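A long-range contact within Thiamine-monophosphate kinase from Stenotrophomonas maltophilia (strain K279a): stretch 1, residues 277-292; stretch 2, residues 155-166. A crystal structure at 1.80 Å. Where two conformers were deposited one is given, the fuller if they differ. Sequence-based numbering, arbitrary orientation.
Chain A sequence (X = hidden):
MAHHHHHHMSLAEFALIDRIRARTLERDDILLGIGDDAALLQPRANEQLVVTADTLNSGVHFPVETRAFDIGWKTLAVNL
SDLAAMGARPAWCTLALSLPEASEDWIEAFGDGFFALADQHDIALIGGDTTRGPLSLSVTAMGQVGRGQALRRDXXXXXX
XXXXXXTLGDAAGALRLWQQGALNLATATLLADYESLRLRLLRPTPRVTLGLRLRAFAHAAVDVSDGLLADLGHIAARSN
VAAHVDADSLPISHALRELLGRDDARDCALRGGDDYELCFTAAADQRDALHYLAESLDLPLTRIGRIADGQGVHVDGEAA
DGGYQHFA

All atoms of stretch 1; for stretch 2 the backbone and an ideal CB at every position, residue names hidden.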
ATOM      1  N   GLU A 277      -9.367 -10.669 -16.865  1.00 13.50           N
ATOM      2  CA  GLU A 277      -8.773 -11.205 -18.079  1.00 13.46           C
ATOM      3  C   GLU A 277      -7.923 -10.120 -18.726  1.00 15.73           C
ATOM      4  O   GLU A 277      -7.935  -8.974 -18.292  1.00 16.50           O
ATOM      5  CB  GLU A 277      -9.869 -11.701 -19.033  1.00 12.07           C
ATOM      6  CG  GLU A 277     -10.669 -12.862 -18.445  1.00 14.68           C
ATOM      7  CD  GLU A 277      -9.875 -14.182 -18.368  1.00 12.89           C
ATOM      8  OE1 GLU A 277      -8.672 -14.227 -18.735  1.00 13.63           O
ATOM      9  OE2 GLU A 277     -10.471 -15.202 -17.949  1.00 15.29           O
ATOM     10  N   LEU A 278      -7.151 -10.489 -19.749  1.00 12.60           N
ATOM     11  CA  LEU A 278      -6.337  -9.520 -20.481  1.00 12.40           C
ATOM     12  C   LEU A 278      -6.912  -9.336 -21.878  1.00 14.08           C
ATOM     13  O   LEU A 278      -7.174 -10.320 -22.569  1.00 14.93           O
ATOM     14  CB  LEU A 278      -4.879  -9.979 -20.597  1.00 18.66           C
ATOM     15  CG  LEU A 278      -4.006  -9.933 -19.353  1.00 17.46           C
ATOM     16  CD1 LEU A 278      -2.544 -10.242 -19.741  1.00 17.20           C
ATOM     17  CD2 LEU A 278      -4.105  -8.564 -18.702  1.00 23.26           C
ATOM     18  N   CYS A 279      -7.094  -8.088 -22.291  1.00 14.63           N
ATOM     19  CA  CYS A 279      -7.501  -7.762 -23.659  1.00 11.41           C
ATOM     20  C   CYS A 279      -6.322  -7.096 -24.340  1.00 15.63           C
ATOM     21  O   CYS A 279      -5.698  -6.195 -23.759  1.00 17.04           O
ATOM     22  CB  CYS A 279      -8.730  -6.843 -23.660  1.00 11.81           C
ATOM     23  SG  CYS A 279      -9.238  -6.293 -25.293  1.00 14.49           S
ATOM     24  N   PHE A 280      -5.977  -7.553 -25.549  1.00 14.35           N
ATOM     25  CA  PHE A 280      -4.822  -6.974 -26.228  1.00 12.35           C
ATOM     26  C   PHE A 280      -5.078  -6.871 -27.722  1.00 14.66           C
ATOM     27  O   PHE A 280      -6.017  -7.462 -28.260  1.00 15.34           O
ATOM     28  CB  PHE A 280      -3.527  -7.763 -25.947  1.00 13.87           C
ATOM     29  CG  PHE A 280      -3.593  -9.219 -26.304  1.00 16.38           C
ATOM     30  CD1 PHE A 280      -4.174 -10.133 -25.439  1.00 17.65           C
ATOM     31  CD2 PHE A 280      -3.028  -9.681 -27.493  1.00 16.76           C
ATOM     32  CE1 PHE A 280      -4.215 -11.484 -25.746  1.00 15.68           C
ATOM     33  CE2 PHE A 280      -3.058 -11.036 -27.818  1.00 15.93           C
ATOM     34  CZ  PHE A 280      -3.658 -11.945 -26.933  1.00 15.25           C
ATOM     35  N   THR A 281      -4.239  -6.083 -28.389  1.00 12.00           N
ATOM     36  CA  THR A 281      -4.288  -5.972 -29.833  1.00 11.81           C
ATOM     37  C   THR A 281      -2.955  -6.447 -30.397  1.00 17.07           C
ATOM     38  O   THR A 281      -1.912  -6.347 -29.731  1.00 17.30           O
ATOM     39  CB  THR A 281      -4.606  -4.526 -30.293  1.00 15.38           C
ATOM     40  OG1 THR A 281      -3.410  -3.734 -30.341  1.00 15.18           O
ATOM     41  CG2 THR A 281      -5.639  -3.862 -29.374  1.00 17.74           C
ATOM     42  N   ALA A 282      -3.014  -7.005 -31.607  1.00 16.07           N
ATOM     43  CA  ALA A 282      -1.852  -7.575 -32.273  1.00 13.89           C
ATOM     44  C   ALA A 282      -2.019  -7.439 -33.780  1.00 15.54           C
ATOM     45  O   ALA A 282      -3.138  -7.442 -34.301  1.00 16.99           O
ATOM     46  CB  ALA A 282      -1.653  -9.060 -31.916  1.00 15.59           C
ATOM     47  N   ALA A 283      -0.892  -7.332 -34.479  1.00 18.09           N
ATOM     48  CA  ALA A 283      -0.925  -7.329 -35.935  1.00 19.01           C
ATOM     49  C   ALA A 283      -1.628  -8.582 -36.447  1.00 19.85           C
ATOM     50  O   ALA A 283      -1.524  -9.659 -35.854  1.00 17.68           O
ATOM     51  CB  ALA A 283       0.500  -7.250 -36.494  1.00 22.06           C
ATOM     52  N   ALA A 284      -2.337  -8.438 -37.581  1.00 21.29           N
ATOM     53  CA  ALA A 284      -3.106  -9.564 -38.124  1.00 23.98           C
ATOM     54  C   ALA A 284      -2.230 -10.766 -38.454  1.00 24.34           C
ATOM     55  O   ALA A 284      -2.714 -11.909 -38.458  1.00 22.38           O
ATOM     56  CB  ALA A 284      -3.879  -9.130 -39.369  1.00 22.39           C
ATOM     57  N   ASP A 285      -0.949 -10.548 -38.748  1.00 21.29           N
ATOM     58  CA  ASP A 285      -0.096 -11.674 -39.097  1.00 22.61           C
ATOM     59  C   ASP A 285       0.399 -12.452 -37.879  1.00 22.34           C
ATOM     60  O   ASP A 285       1.156 -13.417 -38.052  1.00 24.19           O
ATOM     61  CB  ASP A 285       1.076 -11.200 -39.978  1.00 25.54           C
ATOM     62  CG  ASP A 285       2.055 -10.285 -39.254  1.00 28.43           C
ATOM     63  OD1 ASP A 285       3.068  -9.900 -39.873  1.00 33.90           O
ATOM     64  OD2 ASP A 285       1.843  -9.958 -38.083  1.00 26.35           O
ATOM     65  N   GLN A 286      -0.037 -12.091 -36.672  1.00 22.17           N
ATOM     66  CA  GLN A 286       0.258 -12.849 -35.464  1.00 18.74           C
ATOM     67  C   GLN A 286      -0.787 -13.926 -35.155  1.00 22.87           C
ATOM     68  O   GLN A 286      -0.709 -14.548 -34.096  1.00 18.01           O
ATOM     69  CB  GLN A 286       0.382 -11.911 -34.257  1.00 20.09           C
ATOM     70  CG  GLN A 286       1.513 -10.900 -34.367  1.00 23.17           C
ATOM     71  CD  GLN A 286       2.851 -11.558 -34.561  1.00 27.37           C
ATOM     72  OE1 GLN A 286       3.291 -12.349 -33.727  1.00 35.11           O
ATOM     73  NE2 GLN A 286       3.505 -11.257 -35.678  1.00 32.28           N
ATOM     74  N   ARG A 287      -1.755 -14.166 -36.051  1.00 22.17           N
ATOM     75  CA  ARG A 287      -2.857 -15.060 -35.694  1.00 21.44           C
ATOM     76  C   ARG A 287      -2.358 -16.466 -35.416  1.00 19.21           C
ATOM     77  O   ARG A 287      -2.711 -17.063 -34.390  1.00 20.82           O
ATOM     78  CB  ARG A 287      -3.914 -15.083 -36.794  1.00 23.88           C
ATOM     79  CG  ARG A 287      -4.846 -13.895 -36.722  1.00 18.56           C
ATOM     80  CD  ARG A 287      -5.805 -13.904 -37.882  1.00 21.20           C
ATOM     81  NE  ARG A 287      -6.519 -12.639 -37.991  1.00 20.13           N
ATOM     82  CZ  ARG A 287      -7.471 -12.411 -38.887  1.00 26.20           C
ATOM     83  NH1 ARG A 287      -7.834 -13.383 -39.738  1.00 21.21           N
ATOM     84  NH2 ARG A 287      -8.061 -11.223 -38.921  1.00 28.20           N
ATOM     85  N   ASP A 288      -1.552 -17.019 -36.333  1.00 20.53           N
ATOM     86  CA  ASP A 288      -1.001 -18.357 -36.156  1.00 21.69           C
ATOM     87  C   ASP A 288      -0.227 -18.453 -34.848  1.00 25.47           C
ATOM     88  O   ASP A 288      -0.386 -19.414 -34.088  1.00 23.68           O
ATOM     89  CB  ASP A 288      -0.089 -18.720 -37.332  1.00 23.44           C
ATOM     90  CG  ASP A 288      -0.845 -18.888 -38.634  1.00 31.33           C
ATOM     91  OD1 ASP A 288      -2.094 -18.868 -38.609  1.00 28.26           O
ATOM     92  OD2 ASP A 288      -0.183 -19.048 -39.679  1.00 29.66           O
ATOM     93  N   ALA A 289       0.615 -17.456 -34.575  1.00 22.00           N
ATOM     94  CA  ALA A 289       1.461 -17.501 -33.387  1.00 28.99           C
ATOM     95  C   ALA A 289       0.626 -17.450 -32.118  1.00 23.57           C
ATOM     96  O   ALA A 289       0.929 -18.141 -31.139  1.00 22.96           O
ATOM     97  CB  ALA A 289       2.461 -16.344 -33.415  1.00 23.53           C
ATOM     98  N   LEU A 290      -0.433 -16.639 -32.120  1.00 19.96           N
ATOM     99  CA  LEU A 290      -1.264 -16.516 -30.931  1.00 17.14           C
ATOM    100  C   LEU A 290      -2.093 -17.770 -30.694  1.00 17.63           C
ATOM    101  O   LEU A 290      -2.328 -18.138 -29.543  1.00 18.03           O
ATOM    102  CB  LEU A 290      -2.143 -15.264 -31.038  1.00 16.87           C
ATOM    103  CG  LEU A 290      -1.336 -13.972 -30.879  1.00 17.34           C
ATOM    104  CD1 LEU A 290      -2.123 -12.737 -31.351  1.00 15.95           C
ATOM    105  CD2 LEU A 290      -0.896 -13.795 -29.428  1.00 15.22           C
ATOM    106  N   HIS A 291      -2.537 -18.454 -31.754  1.00 21.05           N
ATOM    107  CA  HIS A 291      -3.188 -19.744 -31.535  1.00 21.18           C
ATOM    108  C   HIS A 291      -2.210 -20.738 -30.934  1.00 23.19           C
ATOM    109  O   HIS A 291      -2.564 -21.510 -30.032  1.00 22.87           O
ATOM    110  CB  HIS A 291      -3.771 -20.280 -32.844  1.00 24.90           C
ATOM    111  CG  HIS A 291      -4.926 -19.471 -33.343  1.00 26.59           C
ATOM    112  ND1 HIS A 291      -6.068 -19.280 -32.597  1.00 33.33           N
ATOM    113  CD2 HIS A 291      -5.105 -18.778 -34.490  1.00 34.77           C
ATOM    114  CE1 HIS A 291      -6.906 -18.510 -33.267  1.00 31.21           C
ATOM    115  NE2 HIS A 291      -6.345 -18.192 -34.419  1.00 28.64           N
ATOM    116  N   TYR A 292      -0.965 -20.710 -31.405  1.00 21.70           N
ATOM    117  CA  TYR A 292       0.057 -21.574 -30.835  1.00 22.95           C
ATOM    118  C   TYR A 292       0.313 -21.222 -29.382  1.00 23.10           C
ATOM    119  O   TYR A 292       0.501 -22.109 -28.542  1.00 23.64           O
ATOM    120  CB  TYR A 292       1.352 -21.463 -31.634  1.00 22.49           C
ATOM    121  CG  TYR A 292       2.421 -22.398 -31.118  1.00 29.53           C
ATOM    122  CD1 TYR A 292       3.342 -21.973 -30.160  1.00 33.47           C
ATOM    123  CD2 TYR A 292       2.492 -23.718 -31.558  1.00 37.70           C
ATOM    124  CE1 TYR A 292       4.319 -22.834 -29.669  1.00 38.49           C
ATOM    125  CE2 TYR A 292       3.473 -24.586 -31.076  1.00 43.62           C
ATOM    126  CZ  TYR A 292       4.378 -24.136 -30.132  1.00 44.93           C
ATOM    127  OH  TYR A 292       5.347 -24.987 -29.646  1.00 52.18           O
ATOM    128  N   UNK A 155      -0.785   2.005 -27.755  1.00 19.88           N
ATOM    129  CA  UNK A 155      -0.028   1.642 -28.945  1.00 19.84           C
ATOM    130  C   UNK A 155      -0.780   0.696 -29.873  1.00 19.02           C
ATOM    131  O   UNK A 155      -0.158   0.047 -30.718  1.00 19.58           O
ATOM    132  CB  UNK A 155       1.299   1.002 -28.533  1.00 19.84           C
ATOM    133  N   UNK A 156      -2.102   0.624 -29.769  1.00 16.28           N
ATOM    134  CA  UNK A 156      -2.858  -0.123 -30.766  1.00 16.09           C
ATOM    135  C   UNK A 156      -2.638   0.501 -32.143  1.00 22.23           C
ATOM    136  O   UNK A 156      -2.491   1.717 -32.267  1.00 18.44           O
ATOM    137  CB  UNK A 156      -4.347  -0.150 -30.414  1.00 16.09           C
ATOM    138  N   UNK A 157      -2.580  -0.338 -33.179  1.00 18.90           N
ATOM    139  CA  UNK A 157      -2.315   0.100 -34.540  0.53 20.09           C
ATOM    140  C   UNK A 157      -3.517  -0.194 -35.421  1.00 18.12           C
ATOM    141  O   UNK A 157      -4.199  -1.202 -35.236  1.00 18.67           O
ATOM    142  CB  UNK A 157      -1.062  -0.579 -35.096  0.53 20.09           C
ATOM    143  N   UNK A 158      -3.761   0.689 -36.390  1.00 17.21           N
ATOM    144  CA  UNK A 158      -4.802   0.431 -37.372  1.00 18.60           C
ATOM    145  C   UNK A 158      -4.581  -0.926 -38.026  1.00 21.32           C
ATOM    146  O   UNK A 158      -3.449  -1.290 -38.366  1.00 18.14           O
ATOM    147  CB  UNK A 158      -4.834   1.537 -38.429  1.00 18.60           C
ATOM    148  N   UNK A 159      -5.667  -1.680 -38.197  1.00 16.16           N
ATOM    149  CA  UNK A 159      -5.583  -3.022 -38.732  1.00 18.80           C
ATOM    150  C   UNK A 159      -5.313  -4.132 -37.727  1.00 18.54           C
ATOM    151  O   UNK A 159      -5.375  -5.310 -38.109  1.00 19.76           O
ATOM    152  CB  UNK A 159      -4.486  -3.053 -39.798  1.00 18.80           C
ATOM    153  N   UNK A 160      -5.036  -3.813 -36.459  1.00 18.43           N
ATOM    154  CA  UNK A 160      -4.805  -4.858 -35.463  1.00 16.18           C
ATOM    155  C   UNK A 160      -6.052  -5.719 -35.268  1.00 15.62           C
ATOM    156  O   UNK A 160      -7.185  -5.240 -35.363  1.00 16.74           O
ATOM    157  CB  UNK A 160      -4.381  -4.237 -34.130  1.00 16.18           C
ATOM    158  N   UNK A 161      -5.833  -6.996 -34.963  1.00 16.28           N
ATOM    159  CA  UNK A 161      -6.873  -7.804 -34.335  1.00 17.30           C
ATOM    160  C   UNK A 161      -6.976  -7.444 -32.853  1.00 18.58           C
ATOM    161  O   UNK A 161      -5.989  -7.077 -32.218  1.00 17.93           O
ATOM    162  CB  UNK A 161      -6.583  -9.296 -34.510  1.00 17.30           C
ATOM    163  N   UNK A 162      -8.172  -7.595 -32.296  1.00 12.94           N
ATOM    164  CA  UNK A 162      -8.401  -7.504 -30.859  1.00 11.74           C
ATOM    165  C   UNK A 162      -8.581  -8.921 -30.330  1.00 12.16           C
ATOM    166  O   UNK A 162      -9.313  -9.722 -30.933  1.00 15.43           O
ATOM    167  CB  UNK A 162      -9.615  -6.630 -30.536  1.00 11.74           C
ATOM    168  N   UNK A 163      -7.933  -9.221 -29.199  1.00 11.42           N
ATOM    169  CA  UNK A 163      -7.954 -10.540 -28.570  1.00 14.50           C
ATOM    170  C   UNK A 163      -8.325 -10.405 -27.106  1.00 15.86           C
ATOM    171  O   UNK A 163      -8.079  -9.373 -26.488  1.00 14.30           O
ATOM    172  CB  UNK A 163      -6.601 -11.239 -28.716  1.00 14.50           C
ATOM    173  N   UNK A 164      -8.866 -11.478 -26.527  1.00 13.50           N
ATOM    174  CA  UNK A 164      -9.096 -11.504 -25.088  1.00 10.82           C
ATOM    175  C   UNK A 164      -8.834 -12.913 -24.557  1.00 12.96           C
ATOM    176  O   UNK A 164      -9.085 -13.911 -25.237  1.00 13.94           O
ATOM    177  CB  UNK A 164     -10.520 -11.055 -24.756  1.00 10.82           C
ATOM    178  N   UNK A 165      -8.305 -12.985 -23.342  1.00 13.13           N
ATOM    179  CA  UNK A 165      -7.981 -14.268 -22.728  1.00 14.19           C
ATOM    180  C   UNK A 165      -9.188 -14.826 -21.981  1.00 14.24           C
ATOM    181  O   UNK A 165     -10.111 -14.099 -21.619  1.00 14.39           O
ATOM    182  CB  UNK A 165      -6.790 -14.123 -21.779  1.00 14.19           C
ATOM    183  N   UNK A 166      -9.169 -16.147 -21.762  1.00 16.47           N
ATOM    184  CA  UNK A 166     -10.150 -16.780 -20.890  1.00 16.87           C
ATOM    185  C   UNK A 166     -11.579 -16.633 -21.383  1.00 14.17           C
ATOM    186  O   UNK A 166     -11.902 -16.861 -22.561  1.00 17.44           O
ATOM    187  CB  UNK A 166     -10.039 -16.196 -19.480  1.00 16.87           C
TER

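Position 155 has nothing of stretch 1 within 5.5 Å of its ideal CB, so almost any side chain would do; it is Arg155, whose end leads away. At 156 the ideal CB lies 3.7 Å from Thr281 OG1; a small residue suits this contact, though stretch 1 does not enforce one, and Ala156 rests against that hydroxyl. Positions 157 and 158 are unconstrained by stretch 1; they are Gln157 and Leu158. Position 159 has phi/psi of 86/-7°, at which a CB would jam against the preceding carbonyl oxygen. Glycine is called for, and Gly159 is found; its O takes a weak hydrogen bond from a water that accepts one from Ala284 N.

At 160 the CB points sideways, 3.9 Å from Thr281 CB, and the Thr281 hydroxyl is nearby. A short acceptor such as Asp or Asn would suit, as might Ser. Asp160 takes a hydrogen bond from Thr281 OG1 to OD2 (2.8 Å), and the same OD2 accepts from Gln157 N (2.9 Å).

From 161 the backbone pairs antiparallel with strand 277-282. The CB of 161 lies on the face of the sheet that carries Ala282, 4.8 Å from Arg287 NE. A guanidinium so close favours an acid, Asp fitting the short reach, although Asn could also accept. Asp161 meets the guanidinium edge with two nearly linear hydrogen bonds, Arg287 NE to Asp161 OD2 (2.8 Å) and Arg287 NH2 to Asp161 OD1 (3.0 Å), forming a salt bridge.

Position 162 turns to the other face, its CB 5.0 Å from Thr281 CG2 and 5.3 Å from Cys279 SG. Val, Ile, Leu or Thr would suit; Ile162 places CG2 3.8 Å from Cys279 SG.

Position 163 returns to the face of Phe280 and Ala282. Its CB sits 3.5 Å from Phe280 CZ, with Leu290 beyond, and Arg287 and His291 also on the helix nearby. This long, largely apolar path invites a big side chain: Leu, Met, Phe, Tyr or Trp. Trp163 has more of its surface covered by stretch 1 than any other residue of its stretch, 161 Å². Its CB packs over the Phe280 ring, while Leu290 CD1 lies over one face of the indole, 3.7 Å from the centroid of the Trp163 five-membered ring. The far edge of the indole points at the face of His291, with Trp163 CH2 3.8 Å from His291 CE1. A water accepts from Trp163 NE1 and donates to Asp161 OD2 and Ala283 O.

Position 164 lies on the face of Cys279, its CB 4.6 Å from Cys279 CA, where a beta-branched or other apolar residue would fit; Val164 brings CG2 to 4.4 Å from Cys279 CB.

At 165 the CB points toward stretch 1, 3.6 Å from Glu277 OE1, and a small donor such as Ser or Thr is favoured. Ser165 OG donates to Glu277 OE1 (2.7 Å) and accepts from Leu278 N (2.9 Å).

At 166 phi is positive and an ideal CB would clash with Glu277 OE2 at 1.9 Å, pointing to glycine: Gly166.

Stretch 2 (155-166) RAQLGDDIWVSG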
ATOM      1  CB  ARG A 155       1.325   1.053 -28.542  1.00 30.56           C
ATOM      2  CG  ARG A 155       2.214   2.108 -27.888  1.00 29.21           C
ATOM      3  CD  ARG A 155       3.637   1.651 -27.679  1.00 45.94           C
ATOM      4  NE  ARG A 155       4.480   2.764 -27.245  1.00 39.47           N
ATOM      5  CZ  ARG A 155       5.603   2.626 -26.545  1.00 49.52           C
ATOM      6  NH1 ARG A 155       6.018   1.416 -26.176  1.00 45.83           N
ATOM      7  NH2 ARG A 155       6.298   3.702 -26.196  1.00 47.40           N
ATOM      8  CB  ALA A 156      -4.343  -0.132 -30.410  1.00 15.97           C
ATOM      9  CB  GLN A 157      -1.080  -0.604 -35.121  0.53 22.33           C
ATOM     10  CG  GLN A 157       0.197  -0.275 -34.375  0.53 19.46           C
ATOM     11  CD  GLN A 157       0.501   1.200 -34.415  0.53 19.26           C
ATOM     12  OE1 GLN A 157       0.596   1.795 -35.495  0.53 26.42           O
ATOM     13  NE2 GLN A 157       0.649   1.811 -33.240  0.53 22.25           N
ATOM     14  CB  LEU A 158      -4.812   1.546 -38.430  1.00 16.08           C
ATOM     15  CG  LEU A 158      -5.114   2.957 -37.905  1.00 26.36           C
ATOM     16  CD1 LEU A 158      -5.217   3.958 -39.048  1.00 23.19           C
ATOM     17  CD2 LEU A 158      -6.387   2.988 -37.076  1.00 24.50           C
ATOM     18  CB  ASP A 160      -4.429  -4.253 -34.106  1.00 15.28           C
ATOM     19  CG  ASP A 160      -2.986  -3.792 -34.029  1.00 18.04           C
ATOM     20  OD1 ASP A 160      -2.230  -3.975 -35.012  1.00 17.49           O
ATOM     21  OD2 ASP A 160      -2.612  -3.248 -32.963  1.00 17.31           O
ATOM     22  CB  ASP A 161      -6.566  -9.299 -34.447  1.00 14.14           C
ATOM     23  CG  ASP A 161      -6.528  -9.799 -35.876  1.00 17.70           C
ATOM     24  OD1 ASP A 161      -7.352  -9.333 -36.686  1.00 17.50           O
ATOM     25  OD2 ASP A 161      -5.686 -10.689 -36.183  1.00 19.99           O
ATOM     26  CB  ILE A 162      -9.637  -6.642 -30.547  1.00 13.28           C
ATOM     27  CG1 ILE A 162      -9.490  -5.240 -31.161  1.00 15.81           C
ATOM     28  CG2 ILE A 162      -9.843  -6.496 -29.031  1.00 12.66           C
ATOM     29  CD1 ILE A 162     -10.726  -4.371 -30.922  1.00 11.51           C
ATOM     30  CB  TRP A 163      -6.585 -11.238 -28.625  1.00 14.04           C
ATOM     31  CG  TRP A 163      -6.089 -11.567 -30.012  1.00 16.17           C
ATOM     32  CD1 TRP A 163      -5.475 -10.716 -30.891  1.00 17.98           C
ATOM     33  CD2 TRP A 163      -6.159 -12.838 -30.664  1.00 16.06           C
ATOM     34  NE1 TRP A 163      -5.167 -11.380 -32.048  1.00 14.57           N
ATOM     35  CE2 TRP A 163      -5.564 -12.688 -31.933  1.00 18.05           C
ATOM     36  CE3 TRP A 163      -6.662 -14.092 -30.293  1.00 14.64           C
ATOM     37  CZ2 TRP A 163      -5.461 -13.747 -32.847  1.00 18.89           C
ATOM     38  CZ3 TRP A 163      -6.560 -15.144 -31.193  1.00 17.49           C
ATOM     39  CH2 TRP A 163      -5.967 -14.962 -32.466  1.00 15.41           C
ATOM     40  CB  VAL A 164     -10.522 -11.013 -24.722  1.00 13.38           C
ATOM     41  CG1 VAL A 164     -11.593 -11.986 -25.200  1.00 17.38           C
ATOM     42  CG2 VAL A 164     -10.628 -10.745 -23.213  1.00 16.20           C
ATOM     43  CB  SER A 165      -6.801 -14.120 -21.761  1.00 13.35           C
ATOM     44  OG  SER A 165      -7.119 -13.227 -20.672  1.00 14.10           O
TER
HETATM   45  O   HOH W   1      -2.358  -5.982 -39.087  1.00 19.01           O
HETATM   46  O   HOH W   2      -3.573 -11.096 -34.438  1.00 18.46           O
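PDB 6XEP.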